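Side-chain contacts in HAD-superfamily hydrolase, subfamily IA, variant 1 (Ehrlichia chaffeensis, PDB 3KZX), which probably hydrolyses 2-phosphoglycolate to glycolate and phosphate, as a phosphatase of the haloacid dehalogenase (HAD) superfamily: residues 30-35 with 135-140; 47-52 with 61-66; 52-57 with 86-91. One frame throughout, in Å; residues are numbered along the deposited sequence.

Contact 1 (30-35 with 135-140); sequences FDWYNT and SEIHHK. With SO4 (sulfate ion), chain B.
In the squiggle of the HAD fold, the single wide helical turn after strand 27-30, Trp32 projects its indole over to Ile137 on the last turn of helix 130-139. The meeting is of a ring face with an aliphatic branch. Ile137 CG1 lies 3.7 Å from the centroid of the six-membered ring of Trp32, only 17° off the ring normal, a CH-pi contact. It sits slightly toward the rim, on the CZ3 side, where Trp32 CZ3 and Ile137 CG1 are 3.6 Å apart. The indole gets there because Trp32 holds CG anti to its own N (chi1 -176°), extending the ring away from the turn. One position earlier, Glu136 passes the indole roughly at right angles and touches it with CB, 4.2 Å from Trp32 CZ2. Its chain then bends, carrying the carboxylate to Arg132 and to the backbone N of Asp100.

The squiggle follows the strand end where the first HAD motif, DxDx[T/V], falls; here Tyr33 takes the place of its second aspartate, as in the DxYxT form of haloacid dehalogenases. Asp31, at the first aspartate position, accepts a bond from Trp32 N on OD1 (2.8 Å), from above the carboxylate plane, 36° out of it; its OD2 forms a salt bridge with Lys159. Ile124 touches both Trp32 and Ile137, so that strand 121-126 also adjoins the contact. The Tyr33 ring takes Trp32 CD1 over one face, and its OH bonds to Asp100 and Lys128. On the far side of the helix, His138 ND1, which also hydrogen-bonds Thr143 OG1, makes a weak 3.1 Å bond to O2 of a sulfate, probably from the crystallisation liquor, which Thr143 N and His144 also hold.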
loop_
_atom_site.group_PDB
_atom_site.type_symbol
_atom_site.label_atom_id
_atom_site.label_comp_id
_atom_site.label_asym_id
_atom_site.label_seq_id
_atom_site.Cartn_x
_atom_site.Cartn_y
_atom_site.Cartn_z
ATOM N N PHE A 30 -4.491 1.833 5.893
ATOM C CA PHE A 30 -3.264 1.462 5.196
ATOM C C PHE A 30 -3.489 1.354 3.714
ATOM O O PHE A 30 -4.511 0.852 3.293
ATOM C CB PHE A 30 -2.762 0.089 5.652
ATOM C CG PHE A 30 -2.275 0.040 7.075
ATOM C CD1 PHE A 30 -0.926 0.274 7.368
ATOM C CD2 PHE A 30 -3.136 -0.239 8.126
ATOM C CE1 PHE A 30 -0.460 0.226 8.652
ATOM C CE2 PHE A 30 -2.654 -0.279 9.443
ATOM C CZ PHE A 30 -1.330 -0.059 9.693
ATOM N N ASP A 31 -2.514 1.765 2.922
ATOM C CA ASP A 31 -2.485 1.344 1.540
ATOM C C ASP A 31 -1.846 -0.036 1.491
ATOM O O ASP A 31 -1.200 -0.467 2.467
ATOM C CB ASP A 31 -1.662 2.343 0.734
ATOM C CG ASP A 31 -1.945 2.273 -0.783
ATOM O OD1 ASP A 31 -2.718 1.407 -1.244
ATOM O OD2 ASP A 31 -1.399 3.131 -1.496
ATOM N N TRP A 32 -2.030 -0.735 0.367
ATOM C CA TRP A 32 -1.567 -2.089 0.207
ATOM C C TRP A 32 -0.187 -2.092 -0.507
ATOM O O TRP A 32 0.865 -2.201 0.131
ATOM C CB TRP A 32 -2.663 -2.902 -0.526
ATOM C CG TRP A 32 -2.403 -4.326 -0.699
ATOM C CD1 TRP A 32 -2.174 -4.975 -1.881
ATOM C CD2 TRP A 32 -2.289 -5.321 0.329
ATOM N NE1 TRP A 32 -1.946 -6.306 -1.652
ATOM C CE2 TRP A 32 -2.015 -6.546 -0.304
ATOM C CE3 TRP A 32 -2.394 -5.291 1.724
ATOM C CZ2 TRP A 32 -1.855 -7.738 0.405
ATOM C CZ3 TRP A 32 -2.226 -6.481 2.429
ATOM C CH2 TRP A 32 -1.958 -7.685 1.762
ATOM N N TYR A 33 -0.180 -1.888 -1.813
ATOM C CA TYR A 33 1.060 -1.977 -2.566
ATOM C C TYR A 33 2.015 -0.832 -2.182
ATOM O O TYR A 33 1.620 0.308 -2.172
ATOM C CB TYR A 33 0.800 -1.908 -4.069
ATOM C CG TYR A 33 0.237 -3.168 -4.712
ATOM C CD1 TYR A 33 0.650 -4.446 -4.311
ATOM C CD2 TYR A 33 -0.650 -3.074 -5.746
ATOM C CE1 TYR A 33 0.129 -5.571 -4.908
ATOM C CE2 TYR A 33 -1.162 -4.205 -6.383
ATOM C CZ TYR A 33 -0.786 -5.444 -5.957
ATOM O OH TYR A 33 -1.292 -6.547 -6.623
ATOM N N ASN A 34 3.273 -1.175 -1.876
ATOM C CA ASN A 34 4.323 -0.203 -1.526
ATOM C C ASN A 34 4.155 0.504 -0.170
ATOM O O ASN A 34 4.925 1.394 0.180
ATOM C CB ASN A 34 4.556 0.751 -2.691
ATOM C CG ASN A 34 4.785 -0.011 -3.991
ATOM O OD1 ASN A 34 5.742 -0.783 -4.104
ATOM N ND2 ASN A 34 3.882 0.143 -4.948
ATOM N N THR A 35 3.175 0.046 0.605
ATOM C CA THR A 35 3.006 0.422 2.005
ATOM C C THR A 35 3.065 -0.885 2.793
ATOM O O THR A 35 4.159 -1.318 3.212
ATOM C CB THR A 35 1.702 1.263 2.197
ATOM O OG1 THR A 35 1.804 2.439 1.364
ATOM C CG2 THR A 35 1.519 1.688 3.688
ATOM N N SER A 135 -8.860 -10.954 -2.022
ATOM C CA SER A 135 -8.325 -12.301 -2.147
ATOM C C SER A 135 -6.868 -12.357 -1.695
ATOM O O SER A 135 -6.486 -13.290 -0.989
ATOM C CB SER A 135 -8.471 -12.832 -3.573
ATOM O OG SER A 135 -7.758 -14.050 -3.698
ATOM N N GLU A 136 -6.062 -11.360 -2.077
ATOM C CA GLU A 136 -4.656 -11.338 -1.667
ATOM C C GLU A 136 -4.517 -11.175 -0.188
ATOM O O GLU A 136 -3.616 -11.754 0.398
ATOM C CB GLU A 136 -3.863 -10.189 -2.298
ATOM C CG GLU A 136 -3.569 -10.361 -3.742
ATOM C CD GLU A 136 -2.893 -11.679 -4.059
ATOM O OE1 GLU A 136 -2.234 -12.269 -3.169
ATOM O OE2 GLU A 136 -3.025 -12.095 -5.217
ATOM N N ILE A 137 -5.383 -10.347 0.410
ATOM C CA ILE A 137 -5.326 -10.094 1.846
ATOM C C ILE A 137 -5.690 -11.377 2.607
ATOM O O ILE A 137 -5.025 -11.732 3.604
ATOM C CB ILE A 137 -6.253 -8.923 2.237
ATOM C CG1 ILE A 137 -5.630 -7.595 1.773
ATOM C CG2 ILE A 137 -6.503 -8.876 3.764
ATOM C CD1 ILE A 137 -6.597 -6.406 1.648
ATOM N N HIS A 138 -6.699 -12.086 2.108
ATOM C CA HIS A 138 -7.116 -13.354 2.712
ATOM C C HIS A 138 -6.080 -14.455 2.480
ATOM O O HIS A 138 -5.863 -15.275 3.375
ATOM C CB HIS A 138 -8.485 -13.816 2.215
ATOM C CG HIS A 138 -9.113 -14.890 3.061
ATOM N ND1 HIS A 138 -9.393 -14.723 4.402
ATOM C CD2 HIS A 138 -9.593 -16.112 2.731
ATOM C CE1 HIS A 138 -9.971 -15.818 4.872
ATOM N NE2 HIS A 138 -10.111 -16.674 3.876
ATOM N N HIS A 139 -5.441 -14.468 1.308
ATOM C CA HIS A 139 -4.340 -15.420 1.058
ATOM C C HIS A 139 -3.215 -15.267 2.094
ATOM O O HIS A 139 -2.588 -16.259 2.488
ATOM C CB HIS A 139 -3.769 -15.267 -0.366
ATOM N N LYS A 140 -2.970 -14.047 2.565
ATOM C CA LYS A 140 -1.955 -13.827 3.605
ATOM C C LYS A 140 -2.486 -13.938 5.033
ATOM O O LYS A 140 -1.765 -13.601 5.975
ATOM C CB LYS A 140 -1.239 -12.481 3.403
ATOM C CG LYS A 140 -0.520 -12.388 2.053
ATOM C CD LYS A 140 0.671 -11.405 2.056
ATOM C CE LYS A 140 2.028 -12.061 2.416
ATOM N NZ LYS A 140 2.468 -13.221 1.590
HETATM S S SO4 B . -7.862 -14.263 8.176
HETATM O O1 SO4 B . -9.243 -14.722 8.218
HETATM O O2 SO4 B . -7.554 -13.985 6.759
HETATM O O3 SO4 B . -7.717 -13.091 9.006
HETATM O O4 SO4 B . -6.954 -15.284 8.741
#

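Contact 2 (47-52 with 61-66); sequences TFYQVL and DLDSIP
Asp61 and Tyr49 come within 3.9 Å, OD2 to OH, at the start of a loop that folds back on helix 45-54 in the helical cap, the all-alpha insert between the two flap strands of this HAD enzyme. Asp61 OD2 also accepts from Asp63 N at 2.9 Å, almost in line with its C-O bond, and so closes an Asx turn.

Leu62, next along, offers both its backbone and its side chain to Tyr49, whose CG stands anti to its carbonyl carbon (chi1 -77°), sending the ring out to the loop. Leu62 N donates to Tyr49 OH (3.0 Å), approaching near the plane of the ring, while Leu62 CG stands 4.0 Å from Tyr49 CE1. Leu62 CD1 also reaches Leu52 CD1, at 4.3 Å, beside Leu78 of helix 70-78. Asp63 accepts the hydrogen bond of the phenol, Tyr49 OH to Asp63 OD1 at 2.8 Å. That oxygen lies in the plane of the ring but is approached from above its own carboxylate, 76° out of that plane. One hydroxyl thus accepts from one residue and donates to the next, which should fix where the ring ends.

Leu62 to Ile65 then form a type I turn, Ile65 N bonding to Leu62 O at 3.1 Å, and Arg45 reaches Leu62 O with NE and Ile65 O with NH2.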
loop_
_atom_site.group_PDB
_atom_site.type_symbol
_atom_site.label_atom_id
_atom_site.label_comp_id
_atom_site.label_asym_id
_atom_site.label_seq_id
_atom_site.Cartn_x
_atom_site.Cartn_y
_atom_site.Cartn_z
ATOM N N THR A 47 4.823 -10.097 -15.444
ATOM C CA THR A 47 4.368 -8.726 -15.286
ATOM C C THR A 47 5.408 -7.722 -15.724
ATOM O O THR A 47 5.080 -6.778 -16.430
ATOM C CB THR A 47 3.967 -8.411 -13.844
ATOM O OG1 THR A 47 2.979 -9.353 -13.426
ATOM C CG2 THR A 47 3.368 -7.000 -13.780
ATOM N N PHE A 48 6.668 -7.926 -15.337
ATOM C CA PHE A 48 7.688 -6.957 -15.742
ATOM C C PHE A 48 8.062 -7.060 -17.230
ATOM O O PHE A 48 8.410 -6.058 -17.830
ATOM C CB PHE A 48 8.903 -6.947 -14.813
ATOM C CG PHE A 48 9.267 -5.571 -14.343
ATOM C CD1 PHE A 48 9.962 -4.710 -15.160
ATOM C CD2 PHE A 48 8.901 -5.136 -13.085
ATOM C CE1 PHE A 48 10.273 -3.441 -14.743
ATOM C CE2 PHE A 48 9.205 -3.867 -12.663
ATOM C CZ PHE A 48 9.881 -3.015 -13.498
ATOM N N TYR A 49 7.960 -8.255 -17.812
ATOM C CA TYR A 49 8.106 -8.405 -19.261
ATOM C C TYR A 49 7.097 -7.520 -19.994
ATOM O O TYR A 49 7.467 -6.819 -20.932
ATOM C CB TYR A 49 7.941 -9.864 -19.708
ATOM C CG TYR A 49 9.151 -10.751 -19.450
ATOM C CD1 TYR A 49 10.423 -10.352 -19.807
ATOM C CD2 TYR A 49 9.003 -12.005 -18.870
ATOM C CE1 TYR A 49 11.523 -11.178 -19.587
ATOM C CE2 TYR A 49 10.092 -12.839 -18.638
ATOM C CZ TYR A 49 11.357 -12.417 -18.992
ATOM O OH TYR A 49 12.449 -13.252 -18.776
ATOM N N GLN A 50 5.841 -7.539 -19.554
ATOM C CA GLN A 50 4.789 -6.689 -20.161
ATOM C C GLN A 50 5.146 -5.212 -20.041
ATOM O O GLN A 50 4.987 -4.460 -20.985
ATOM C CB GLN A 50 3.429 -6.922 -19.494
ATOM C CG GLN A 50 2.775 -8.263 -19.843
ATOM C CD GLN A 50 1.690 -8.690 -18.842
ATOM O OE1 GLN A 50 1.528 -8.092 -17.765
ATOM N NE2 GLN A 50 0.944 -9.739 -19.200
ATOM N N VAL A 51 5.659 -4.800 -18.881
ATOM C CA VAL A 51 6.077 -3.417 -18.704
ATOM C C VAL A 51 7.204 -3.034 -19.660
ATOM O O VAL A 51 7.139 -2.000 -20.326
ATOM C CB VAL A 51 6.493 -3.150 -17.227
ATOM C CG1 VAL A 51 7.097 -1.775 -17.069
ATOM C CG2 VAL A 51 5.278 -3.331 -16.282
ATOM N N LEU A 52 8.213 -3.898 -19.757
ATOM C CA LEU A 52 9.368 -3.641 -20.609
ATOM C C LEU A 52 8.937 -3.639 -22.057
ATOM O O LEU A 52 9.358 -2.771 -22.823
ATOM C CB LEU A 52 10.482 -4.678 -20.386
ATOM C CG LEU A 52 11.190 -4.569 -19.031
ATOM C CD1 LEU A 52 11.994 -5.818 -18.736
ATOM C CD2 LEU A 52 12.066 -3.299 -18.967
ATOM N N ASP A 61 16.123 -10.820 -21.206
ATOM C CA ASP A 61 15.942 -12.125 -20.598
ATOM C C ASP A 61 16.222 -11.976 -19.112
ATOM O O ASP A 61 17.356 -11.715 -18.713
ATOM C CB ASP A 61 16.888 -13.146 -21.237
ATOM C CG ASP A 61 16.659 -14.574 -20.746
ATOM O OD1 ASP A 61 17.321 -15.490 -21.281
ATOM O OD2 ASP A 61 15.838 -14.799 -19.856
ATOM N N LEU A 62 15.175 -12.130 -18.319
ATOM C CA LEU A 62 15.249 -12.085 -16.866
ATOM C C LEU A 62 15.157 -13.493 -16.295
ATOM O O LEU A 62 15.199 -13.664 -15.081
ATOM C CB LEU A 62 14.063 -11.267 -16.304
ATOM C CG LEU A 62 13.957 -9.818 -16.763
ATOM C CD1 LEU A 62 12.704 -9.185 -16.197
ATOM C CD2 LEU A 62 15.223 -9.034 -16.381
ATOM N N ASP A 63 14.977 -14.493 -17.153
ATOM C CA ASP A 63 14.643 -15.838 -16.672
ATOM C C ASP A 63 15.790 -16.469 -15.885
ATOM O O ASP A 63 15.544 -17.255 -14.987
ATOM C CB ASP A 63 14.264 -16.777 -17.814
ATOM C CG ASP A 63 12.877 -16.505 -18.381
ATOM O OD1 ASP A 63 12.078 -15.811 -17.751
ATOM O OD2 ASP A 63 12.598 -17.021 -19.471
ATOM N N SER A 64 17.037 -16.133 -16.208
ATOM C CA SER A 64 18.197 -16.684 -15.509
ATOM C C SER A 64 18.663 -15.791 -14.348
ATOM O O SER A 64 19.576 -16.128 -13.625
ATOM C CB SER A 64 19.337 -16.940 -16.502
ATOM O OG SER A 64 19.710 -15.766 -17.224
ATOM N N ILE A 65 18.016 -14.656 -14.149
ATOM C CA ILE A 65 18.444 -13.774 -13.089
ATOM C C ILE A 65 17.745 -14.151 -11.782
ATOM O O ILE A 65 16.509 -14.188 -11.715
ATOM C CB ILE A 65 18.217 -12.313 -13.448
ATOM C CG1 ILE A 65 19.007 -11.982 -14.733
ATOM C CG2 ILE A 65 18.714 -11.410 -12.342
ATOM C CD1 ILE A 65 18.869 -10.572 -15.150
ATOM N N PRO A 66 18.532 -14.432 -10.744
ATOM C CA PRO A 66 17.903 -14.713 -9.465
ATOM C C PRO A 66 16.912 -13.635 -9.060
ATOM O O PRO A 66 17.159 -12.431 -9.239
ATOM C CB PRO A 66 19.087 -14.774 -8.493
ATOM C CG PRO A 66 20.246 -15.154 -9.335
ATOM C CD PRO A 66 20.000 -14.452 -10.648
#

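Contact 3 (52-57 with 86-91); sequences LDQMGY and TILYEN
Helix 45-54 ends where it faces helix 82-95, the closest pair of CA atoms being those of Gln54 and Leu88, 8.7 Å apart. The chain turns out of the helix through a Schellman motif: Tyr57 N bonds to Leu52 O (2.9 Å) and Gly56 N to Asp53 O, with Gly56 at a positive phi of 94° that suits a residue with no side chain.

Leu88 is the side chain that both partners share, and its CD2 methyl does most of the touching. From one helix Gln54 runs out extended beyond CG (chi2 163°) and slides past Leu88 in the opposite sense, so that its amide lies alongside the leucine tip, NE2 to CD2 at 3.5 Å. This is a van der Waals contact, not a polar one. The polar demand of that amide is met partly by a water, which accepts a long, weak bond from Gln54 NE2 (3.4 Å) and donates a firm one to Leu88 O (2.7 Å), thereby bridging side chain and opposing backbone.

Met55 approaches the same methyl at a slant, its CG lying 3.7 Å from Leu88 CD2. The chain bends at the CG-SD bond (chi3 70°), turning CE aside, and the side chain also packs on Glu84 and Ala85 of helix 82-95, while Met55 O accepts a hydrogen bond from Arg81 NH1. Val51, a turn back from Met55, lies against Leu88 as well. Methyl and methylene groups, with a bridging water on the solvent-facing side at Gln54, here join helices 45-54 and 82-95 of the alpha-helical cap inserted in the HAD core, as in subfamily IA enzymes.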
loop_
_atom_site.group_PDB
_atom_site.type_symbol
_atom_site.label_atom_id
_atom_site.label_comp_id
_atom_site.label_asym_id
_atom_site.label_seq_id
_atom_site.Cartn_x
_atom_site.Cartn_y
_atom_site.Cartn_z
ATOM N N LEU A 52 8.213 -3.898 -19.757
ATOM C CA LEU A 52 9.368 -3.641 -20.609
ATOM C C LEU A 52 8.937 -3.639 -22.057
ATOM O O LEU A 52 9.358 -2.771 -22.823
ATOM C CB LEU A 52 10.482 -4.678 -20.386
ATOM C CG LEU A 52 11.190 -4.569 -19.031
ATOM C CD1 LEU A 52 11.994 -5.818 -18.736
ATOM C CD2 LEU A 52 12.066 -3.299 -18.967
ATOM N N ASP A 53 8.086 -4.605 -22.401
ATOM C CA ASP A 53 7.371 -4.628 -23.705
ATOM C C ASP A 53 6.687 -3.294 -24.062
ATOM O O ASP A 53 6.977 -2.716 -25.131
ATOM C CB ASP A 53 6.306 -5.728 -23.711
ATOM C CG ASP A 53 6.700 -6.901 -24.536
ATOM O OD1 ASP A 53 6.159 -7.016 -25.680
ATOM O OD2 ASP A 53 7.577 -7.674 -24.066
ATOM N N GLN A 54 5.782 -2.838 -23.188
ATOM C CA GLN A 54 5.086 -1.533 -23.337
ATOM C C GLN A 54 6.110 -0.416 -23.546
ATOM O O GLN A 54 5.897 0.496 -24.357
ATOM C CB GLN A 54 4.240 -1.153 -22.113
ATOM C CG GLN A 54 3.077 -2.078 -21.696
ATOM C CD GLN A 54 2.595 -1.809 -20.253
ATOM O OE1 GLN A 54 2.551 -2.712 -19.399
ATOM N NE2 GLN A 54 2.245 -0.550 -19.976
ATOM N N MET A 55 7.232 -0.508 -22.837
ATOM C CA MET A 55 8.270 0.518 -22.870
ATOM C C MET A 55 9.173 0.375 -24.093
ATOM O O MET A 55 10.112 1.153 -24.263
ATOM C CB MET A 55 9.104 0.479 -21.576
ATOM C CG MET A 55 8.305 0.806 -20.315
ATOM S SD MET A 55 9.195 0.903 -18.728
ATOM C CE MET A 55 10.175 2.411 -18.894
ATOM N N GLY A 56 8.896 -0.628 -24.930
ATOM C CA GLY A 56 9.614 -0.818 -26.200
ATOM C C GLY A 56 10.788 -1.766 -26.108
ATOM O O GLY A 56 11.324 -2.159 -27.129
ATOM N N TYR A 57 11.211 -2.151 -24.902
ATOM C CA TYR A 57 12.403 -2.975 -24.800
ATOM C C TYR A 57 12.162 -4.344 -25.458
ATOM O O TYR A 57 11.060 -4.898 -25.428
ATOM C CB TYR A 57 12.870 -3.155 -23.356
ATOM C CG TYR A 57 13.406 -1.899 -22.674
ATOM C CD1 TYR A 57 14.779 -1.658 -22.565
ATOM C CD2 TYR A 57 12.541 -0.963 -22.134
ATOM C CE1 TYR A 57 15.256 -0.513 -21.924
ATOM C CE2 TYR A 57 13.003 0.170 -21.498
ATOM C CZ TYR A 57 14.350 0.396 -21.393
ATOM O OH TYR A 57 14.769 1.539 -20.749
ATOM N N THR A 86 8.360 1.855 -12.684
ATOM C CA THR A 86 7.647 1.547 -11.423
ATOM C C THR A 86 6.161 1.987 -11.453
ATOM O O THR A 86 5.300 1.341 -10.867
ATOM C CB THR A 86 8.348 2.150 -10.211
ATOM O OG1 THR A 86 8.273 3.577 -10.276
ATOM C CG2 THR A 86 9.789 1.716 -10.198
ATOM N N ILE A 87 5.886 3.078 -12.146
ATOM C CA ILE A 87 4.528 3.524 -12.391
ATOM C C ILE A 87 3.712 2.504 -13.201
ATOM O O ILE A 87 2.593 2.170 -12.827
ATOM C CB ILE A 87 4.500 4.901 -13.109
ATOM C CG1 ILE A 87 5.001 6.017 -12.168
ATOM C CG2 ILE A 87 3.063 5.226 -13.596
ATOM C CD1 ILE A 87 5.537 7.221 -12.836
ATOM N N LEU A 88 4.243 2.075 -14.335
ATOM C CA LEU A 88 3.584 1.069 -15.166
ATOM C C LEU A 88 3.373 -0.212 -14.397
ATOM O O LEU A 88 2.293 -0.819 -14.481
ATOM C CB LEU A 88 4.393 0.771 -16.451
ATOM C CG LEU A 88 4.037 1.635 -17.646
ATOM C CD1 LEU A 88 4.014 3.130 -17.297
ATOM C CD2 LEU A 88 4.950 1.347 -18.854
ATOM N N TYR A 89 4.387 -0.582 -13.602
ATOM C CA TYR A 89 4.375 -1.801 -12.839
ATOM C C TYR A 89 3.250 -1.785 -11.795
ATOM O O TYR A 89 2.486 -2.748 -11.724
ATOM C CB TYR A 89 5.741 -2.010 -12.167
ATOM C CG TYR A 89 5.886 -3.230 -11.301
ATOM C CD1 TYR A 89 5.730 -4.506 -11.818
ATOM C CD2 TYR A 89 6.240 -3.114 -9.981
ATOM C CE1 TYR A 89 5.910 -5.637 -11.027
ATOM C CE2 TYR A 89 6.425 -4.234 -9.189
ATOM C CZ TYR A 89 6.245 -5.495 -9.715
ATOM O OH TYR A 89 6.431 -6.595 -8.927
ATOM N N GLU A 90 3.176 -0.742 -10.965
ATOM C CA GLU A 90 2.065 -0.637 -10.007
ATOM C C GLU A 90 0.705 -0.610 -10.696
ATOM O O GLU A 90 -0.264 -1.206 -10.191
ATOM C CB GLU A 90 2.149 0.630 -9.153
ATOM C CG GLU A 90 1.225 0.577 -7.913
ATOM C CD GLU A 90 1.646 1.549 -6.799
ATOM O OE1 GLU A 90 2.460 2.443 -7.080
ATOM O OE2 GLU A 90 1.154 1.405 -5.655
ATOM N N ASN A 91 0.608 0.139 -11.795
ATOM C CA ASN A 91 -0.644 0.191 -12.580
ATOM C C ASN A 91 -1.111 -1.211 -13.003
ATOM O O ASN A 91 -2.295 -1.536 -12.898
ATOM C CB ASN A 91 -0.508 1.084 -13.812
ATOM C CG ASN A 91 -0.481 2.586 -13.489
ATOM O OD1 ASN A 91 -0.214 3.397 -14.380
ATOM N ND2 ASN A 91 -0.728 2.957 -12.243
HETATM O O HOH W 1 0.958 -0.765 -16.833
#

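In the fold
The three contacts illustrate how one chain suits its chemistry to depth. Contact 1 is wholly buried in the Rossmann-like core, joining squiggle to helix mainly through an indole face and aliphatic carbon. Contacts 2 and 3 lie in the cap, partly exposed, their centres 11 Å apart. Both use helix 45-54 and overlap at Leu52, which touches only in contact 2, yet they clamp the helix to different neighbours: contact 2 to a loop through a two-bond phenol, contact 3 to helix 82-95 through a leucine methyl and a water. Phe48 and Val51 pack on Tyr89 and Leu88. Core and cap meet where Asn34 ND2 of contact 1 probably makes a weak hydrogen bond to Glu90 OE2 (3.1 Å).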